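Local coordinates for citrate synthase (Mycobacterium tuberculosis, PDB 4TVM), which catalyses the condensation of oxaloacetate with acetyl-CoA and water to give citrate and CoA, the entry step of the Krebs cycle, at residues L19-A24 against D29-G34; L91-E96 against L162-L167. All blocks are in the same frame, centred on the assembly; numbering follows the deposited sequence.

Contact 1 of 2, residues L19-A24 against D29-G34; sequences LQIVHA and DGIALG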
loop_
_atom_site.group_PDB
_atom_site.type_symbol
_atom_site.label_atom_id
_atom_site.label_comp_id
_atom_site.label_asym_id
_atom_site.label_seq_id
_atom_site.Cartn_x
_atom_site.Cartn_y
_atom_site.Cartn_z
ATOM N N LEU A 19 -2.073 9.190 -31.714
ATOM C CA LEU A 19 -2.658 8.712 -30.465
ATOM C C LEU A 19 -4.100 9.119 -30.282
ATOM O O LEU A 19 -4.448 10.273 -30.476
ATOM C CB LEU A 19 -1.873 9.314 -29.334
ATOM C CG LEU A 19 -0.395 8.973 -29.447
ATOM C CD1 LEU A 19 0.394 9.858 -28.504
ATOM C CD2 LEU A 19 -0.155 7.496 -29.154
ATOM N N GLN A 20 -4.947 8.193 -29.870
ATOM C CA GLN A 20 -6.345 8.541 -29.673
ATOM C C GLN A 20 -6.548 9.526 -28.539
ATOM O O GLN A 20 -5.717 9.636 -27.646
ATOM C CB GLN A 20 -7.183 7.294 -29.445
ATOM C CG GLN A 20 -7.642 6.701 -30.756
ATOM C CD GLN A 20 -8.235 7.777 -31.652
ATOM O OE1 GLN A 20 -9.011 8.615 -31.185
ATOM N NE2 GLN A 20 -7.850 7.783 -32.930
ATOM N N ILE A 21 -7.649 10.260 -28.585
ATOM C CA ILE A 21 -7.946 11.207 -27.522
ATOM C C ILE A 21 -9.197 10.740 -26.840
ATOM O O ILE A 21 -10.179 10.406 -27.492
ATOM C CB ILE A 21 -8.086 12.647 -28.054
ATOM C CG1 ILE A 21 -6.699 13.263 -28.167
ATOM C CG2 ILE A 21 -8.929 13.523 -27.126
ATOM C CD1 ILE A 21 -6.705 14.690 -28.652
ATOM N N VAL A 22 -9.156 10.711 -25.524
ATOM C CA VAL A 22 -10.296 10.241 -24.772
ATOM C C VAL A 22 -10.840 11.451 -24.037
ATOM O O VAL A 22 -10.078 12.200 -23.410
ATOM C CB VAL A 22 -9.922 9.051 -23.853
ATOM C CG1 VAL A 22 -8.633 9.319 -23.093
ATOM C CG2 VAL A 22 -11.064 8.710 -22.910
ATOM N N HIS A 23 -12.151 11.653 -24.153
ATOM C CA HIS A 23 -12.778 12.890 -23.714
ATOM C C HIS A 23 -13.360 12.816 -22.332
ATOM O O HIS A 23 -13.982 11.842 -21.967
ATOM C CB HIS A 23 -13.867 13.290 -24.694
ATOM C CG HIS A 23 -13.363 13.441 -26.087
ATOM N ND1 HIS A 23 -13.519 12.464 -27.050
ATOM C CD2 HIS A 23 -12.638 14.426 -26.665
ATOM C CE1 HIS A 23 -12.937 12.855 -28.170
ATOM N NE2 HIS A 23 -12.398 14.043 -27.963
ATOM N N ALA A 24 -13.187 13.886 -21.585
ATOM C CA ALA A 24 -13.611 13.965 -20.213
ATOM C C ALA A 24 -14.908 14.760 -20.136
ATOM O O ALA A 24 -15.023 15.810 -20.771
ATOM C CB ALA A 24 -12.542 14.675 -19.426
ATOM N N ASP A 29 -8.749 16.530 -20.781
ATOM C CA ASP A 29 -8.894 15.326 -21.556
ATOM C C ASP A 29 -7.556 14.620 -21.564
ATOM O O ASP A 29 -6.503 15.223 -21.270
ATOM C CB ASP A 29 -9.348 15.664 -22.981
ATOM C CG ASP A 29 -10.812 16.101 -23.041
ATOM O OD1 ASP A 29 -11.704 15.240 -22.894
ATOM O OD2 ASP A 29 -11.075 17.302 -23.243
ATOM N N GLY A 30 -7.610 13.331 -21.893
ATOM C CA GLY A 30 -6.417 12.490 -21.980
ATOM C C GLY A 30 -6.005 12.212 -23.417
ATOM O O GLY A 30 -6.853 12.096 -24.315
ATOM N N ILE A 31 -4.692 12.129 -23.623
ATOM C CA ILE A 31 -4.108 11.604 -24.856
ATOM C C ILE A 31 -3.730 10.142 -24.591
ATOM O O ILE A 31 -2.736 9.861 -23.901
ATOM C CB ILE A 31 -2.843 12.381 -25.256
ATOM C CG1 ILE A 31 -3.168 13.870 -25.474
ATOM C CG2 ILE A 31 -2.232 11.778 -26.517
ATOM C CD1 ILE A 31 -2.003 14.787 -25.192
ATOM N N ALA A 32 -4.518 9.215 -25.131
ATOM C CA ALA A 32 -4.334 7.798 -24.833
ATOM C C ALA A 32 -3.013 7.313 -25.390
ATOM O O ALA A 32 -2.800 7.286 -26.607
ATOM C CB ALA A 32 -5.475 6.963 -25.396
ATOM N N LEU A 33 -2.114 6.936 -24.494
ATOM C CA LEU A 33 -0.944 6.217 -24.914
ATOM C C LEU A 33 -1.525 4.951 -25.492
ATOM O O LEU A 33 -2.617 4.544 -25.097
ATOM C CB LEU A 33 -0.038 5.940 -23.730
ATOM C CG LEU A 33 0.439 7.215 -23.026
ATOM C CD1 LEU A 33 1.561 6.887 -22.053
ATOM C CD2 LEU A 33 0.881 8.276 -24.026
ATOM N N GLY A 34 -0.859 4.378 -26.481
ATOM C CA GLY A 34 -1.334 3.144 -27.074
ATOM C C GLY A 34 -0.540 2.041 -26.416
ATOM O O GLY A 34 -0.382 2.046 -25.190
#
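The L19 side chain crosses that of I31 at a slant and reaches over A32 O, in an antiparallel beta hairpin of strands 17-22 and 29-32. L19 CB lies 3.8 Å from the CG2 methyl of I31. The CG of L19 stands anti to the carbonyl carbon (chi1 -57°), which carries the methyl CD1 to that same I31 branch. The second L19 methyl, CD2, takes the other course and comes to 3.7 Å from A32 O, close to the loop residues L33 and G34. I21 and I31 form a non-hydrogen-bonded pair and share one face of the sheet, where their CG1 atoms lie 4.5 Å apart, a loose apolar contact. The opposite face carries V22. Rotation about its CA-CB bond puts CG1 between the backbone N and the carbonyl carbon (chi1 46°), and CG1 reaches 3.5 Å from G30 O; G30, its hydrogen-bonded partner, has no side chain to meet it. Two backbone bonds close this pair: V22 N gives 2.9 Å to G30 O at 164°, and G30 N gives 3.1 Å to V22 O. A third runs from A32 N to Q20 O at 2.8 Å, while the A32 methyl rests beside the same oxygen. Toward the connection, the D29 carboxylate lies near A24 N, though the placing of its OD1 is doubtful. Strand 17-22 is the middle one of three, with strand 8-11 on its other side; L10 touches L19 and A8 touches I31. Strand 29-32 is the outer one within the chain, and D29-A32 pair in parallel with a strand of the second subunit, carrying the sheet across the dimer interface.

Contact 2 of 2, residues L91-E96 against L162-L167; sequences LLIYGE and LSTIRL
T164 OG1 has two partners, V160 O one helical turn back through a hydrogen bond and R400 NH1 through a weak one, so the polar branch is occupied and the methyl, CG2, is what T164 offers to I93 and Y94. This is a helix-to-helix contact of the mainly helical citrate synthase fold, between the C-terminal turn of helix 85-94 and an early part of the long helix 159-182. A chi1 of -78° sets OG1 of T164 anti to the carbonyl carbon and CG2 anti to the backbone N, pointing toward helix 85-94. I93 answers with an extended side chain (chi2 161°), whose CD1 is met by T164 CG2 at a slant, 4.2 Å away. The helices are not close-packed here: the nearest CA atoms, those of I93 and T164, are 9.3 Å apart, and the two segments bury just 90 Å² between them. I396 of helix 383-403 touches both I93 and T164, so a third helix packs on the pair, and L251 of helix 251-262 adds to the apolar surroundings of T164. Y94 sends its ring alongside I93, whose CG2 lies over the centre of one ring face, 3.6 Å above the plane. The ring's hydroxyl is hydrogen-bonded to E161 OE2, a bond that links helix 85-94 to helix 159-182. Helix 85-94 stops just beyond Y94, at G95, which has a positive phi (83°) and whose N still bonds to L91 O. Beside the T164 methyl, the hydroxyl oxygen of Y94 adds a second, longer touch across the contact: OH lies 4.5 Å from T164 CG2.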
loop_
_atom_site.group_PDB
_atom_site.type_symbol
_atom_site.label_atom_id
_atom_site.label_comp_id
_atom_site.label_asym_id
_atom_site.label_seq_id
_atom_site.Cartn_x
_atom_site.Cartn_y
_atom_site.Cartn_z
ATOM N N LEU A 91 -23.466 8.388 -1.089
ATOM C CA LEU A 91 -23.452 9.049 -2.375
ATOM C C LEU A 91 -22.218 8.620 -3.093
ATOM O O LEU A 91 -22.286 8.157 -4.211
ATOM C CB LEU A 91 -23.455 10.578 -2.190
ATOM C CG LEU A 91 -22.931 11.492 -3.307
ATOM C CD1 LEU A 91 -23.977 11.644 -4.407
ATOM C CD2 LEU A 91 -22.569 12.851 -2.730
ATOM N N LEU A 92 -21.071 8.785 -2.448
ATOM C CA LEU A 92 -19.831 8.525 -3.114
ATOM C C LEU A 92 -19.763 7.109 -3.604
ATOM O O LEU A 92 -19.364 6.870 -4.745
ATOM C CB LEU A 92 -18.695 8.688 -2.151
ATOM C CG LEU A 92 -18.224 10.062 -1.753
ATOM C CD1 LEU A 92 -17.395 9.830 -0.511
ATOM C CD2 LEU A 92 -17.402 10.685 -2.852
ATOM N N ILE A 93 -20.089 6.166 -2.727
ATOM C CA ILE A 93 -19.981 4.756 -3.082
ATOM C C ILE A 93 -20.945 4.338 -4.192
ATOM O O ILE A 93 -20.511 3.756 -5.164
ATOM C CB ILE A 93 -20.168 3.877 -1.836
ATOM C CG1 ILE A 93 -18.937 3.982 -0.957
ATOM C CG2 ILE A 93 -20.439 2.427 -2.190
ATOM C CD1 ILE A 93 -19.197 3.555 0.449
ATOM N N TYR A 94 -22.228 4.641 -4.084
ATOM C CA TYR A 94 -23.176 4.173 -5.109
ATOM C C TYR A 94 -23.495 5.244 -6.126
ATOM O O TYR A 94 -24.243 5.013 -7.055
ATOM C CB TYR A 94 -24.463 3.697 -4.474
ATOM C CG TYR A 94 -24.227 2.736 -3.361
ATOM C CD1 TYR A 94 -23.848 1.430 -3.630
ATOM C CD2 TYR A 94 -24.361 3.124 -2.043
ATOM C CE1 TYR A 94 -23.616 0.540 -2.610
ATOM C CE2 TYR A 94 -24.110 2.246 -1.019
ATOM C CZ TYR A 94 -23.748 0.963 -1.312
ATOM O OH TYR A 94 -23.509 0.097 -0.300
ATOM N N GLY A 95 -22.947 6.429 -5.947
ATOM C CA GLY A 95 -23.015 7.438 -6.985
ATOM C C GLY A 95 -24.276 8.262 -7.065
ATOM O O GLY A 95 -24.433 9.032 -8.008
ATOM N N GLU A 96 -25.173 8.140 -6.095
ATOM C CA GLU A 96 -26.336 9.013 -6.069
ATOM C C GLU A 96 -26.715 9.313 -4.652
ATOM O O GLU A 96 -26.345 8.596 -3.739
ATOM C CB GLU A 96 -27.535 8.347 -6.749
ATOM C CG GLU A 96 -27.316 7.912 -8.189
ATOM C CD GLU A 96 -27.408 9.047 -9.192
ATOM O OE1 GLU A 96 -27.776 10.193 -8.815
ATOM O OE2 GLU A 96 -27.111 8.778 -10.379
ATOM N N LEU A 162 -21.006 -6.591 2.046
ATOM C CA LEU A 162 -20.973 -6.896 3.449
ATOM C C LEU A 162 -19.690 -6.366 4.083
ATOM O O LEU A 162 -19.732 -5.826 5.197
ATOM C CB LEU A 162 -21.061 -8.402 3.613
ATOM C CG LEU A 162 -21.098 -8.987 5.016
ATOM C CD1 LEU A 162 -22.235 -8.406 5.837
ATOM C CD2 LEU A 162 -21.215 -10.496 4.927
ATOM N N SER A 163 -18.553 -6.470 3.391
ATOM C CA SER A 163 -17.333 -5.867 3.936
ATOM C C SER A 163 -17.199 -4.373 3.662
ATOM O O SER A 163 -16.355 -3.704 4.280
ATOM C CB SER A 163 -16.050 -6.624 3.513
ATOM O OG SER A 163 -15.883 -6.692 2.105
ATOM N N THR A 164 -17.990 -3.825 2.746
ATOM C CA THR A 164 -18.109 -2.348 2.673
ATOM C C THR A 164 -18.776 -1.884 3.962
ATOM O O THR A 164 -18.307 -0.967 4.624
ATOM C CB THR A 164 -18.911 -1.920 1.453
ATOM O OG1 THR A 164 -18.064 -2.006 0.302
ATOM C CG2 THR A 164 -19.489 -0.498 1.589
ATOM N N ILE A 165 -19.833 -2.583 4.345
ATOM C CA ILE A 165 -20.554 -2.275 5.565
ATOM C C ILE A 165 -19.663 -2.451 6.773
ATOM O O ILE A 165 -19.498 -1.532 7.576
ATOM C CB ILE A 165 -21.827 -3.152 5.702
ATOM C CG1 ILE A 165 -22.761 -2.940 4.500
ATOM C CG2 ILE A 165 -22.586 -2.786 6.948
ATOM C CD1 ILE A 165 -23.001 -1.463 4.163
ATOM N N ARG A 166 -19.098 -3.644 6.907
ATOM C CA ARG A 166 -18.181 -3.943 8.009
ATOM C C ARG A 166 -17.091 -2.891 8.204
ATOM O O ARG A 166 -16.733 -2.566 9.331
ATOM C CB ARG A 166 -17.525 -5.289 7.772
ATOM C CG ARG A 166 -18.189 -6.418 8.515
ATOM C CD ARG A 166 -18.052 -7.730 7.797
ATOM N NE ARG A 166 -18.710 -8.763 8.568
ATOM C CZ ARG A 166 -18.689 -10.056 8.264
ATOM N NH1 ARG A 166 -18.024 -10.485 7.187
ATOM N NH2 ARG A 166 -19.336 -10.921 9.044
ATOM N N LEU A 167 -16.552 -2.361 7.118
ATOM C CA LEU A 167 -15.509 -1.327 7.223
ATOM C C LEU A 167 -16.067 -0.005 7.682
ATOM O O LEU A 167 -15.486 0.652 8.530
ATOM C CB LEU A 167 -14.808 -1.121 5.878
ATOM C CG LEU A 167 -13.565 -1.986 5.649
ATOM C CD1 LEU A 167 -13.272 -2.150 4.171
ATOM C CD2 LEU A 167 -12.381 -1.348 6.344
#

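In the fold
Contacts 1 and 2 are made one after the other along the chain and do not touch: their centres are 30 Å apart and their nearest atoms about 16 Å. Contact 1 is peripheral, 28 Å from the chain centre, and lies in the N-terminal sheet, whose strand 29-32 continues into the second subunit; contact 2 is half as far out, about 14 Å, inside the helical body, although E96, at the end of its first segment, still reaches Y420 of the second subunit. Neither holds a residue of the oxaloacetate pocket. Contact 2 is related to it through helix 383-403, which packs on I93 and T164 and also carries the pocket residues F387 and R391.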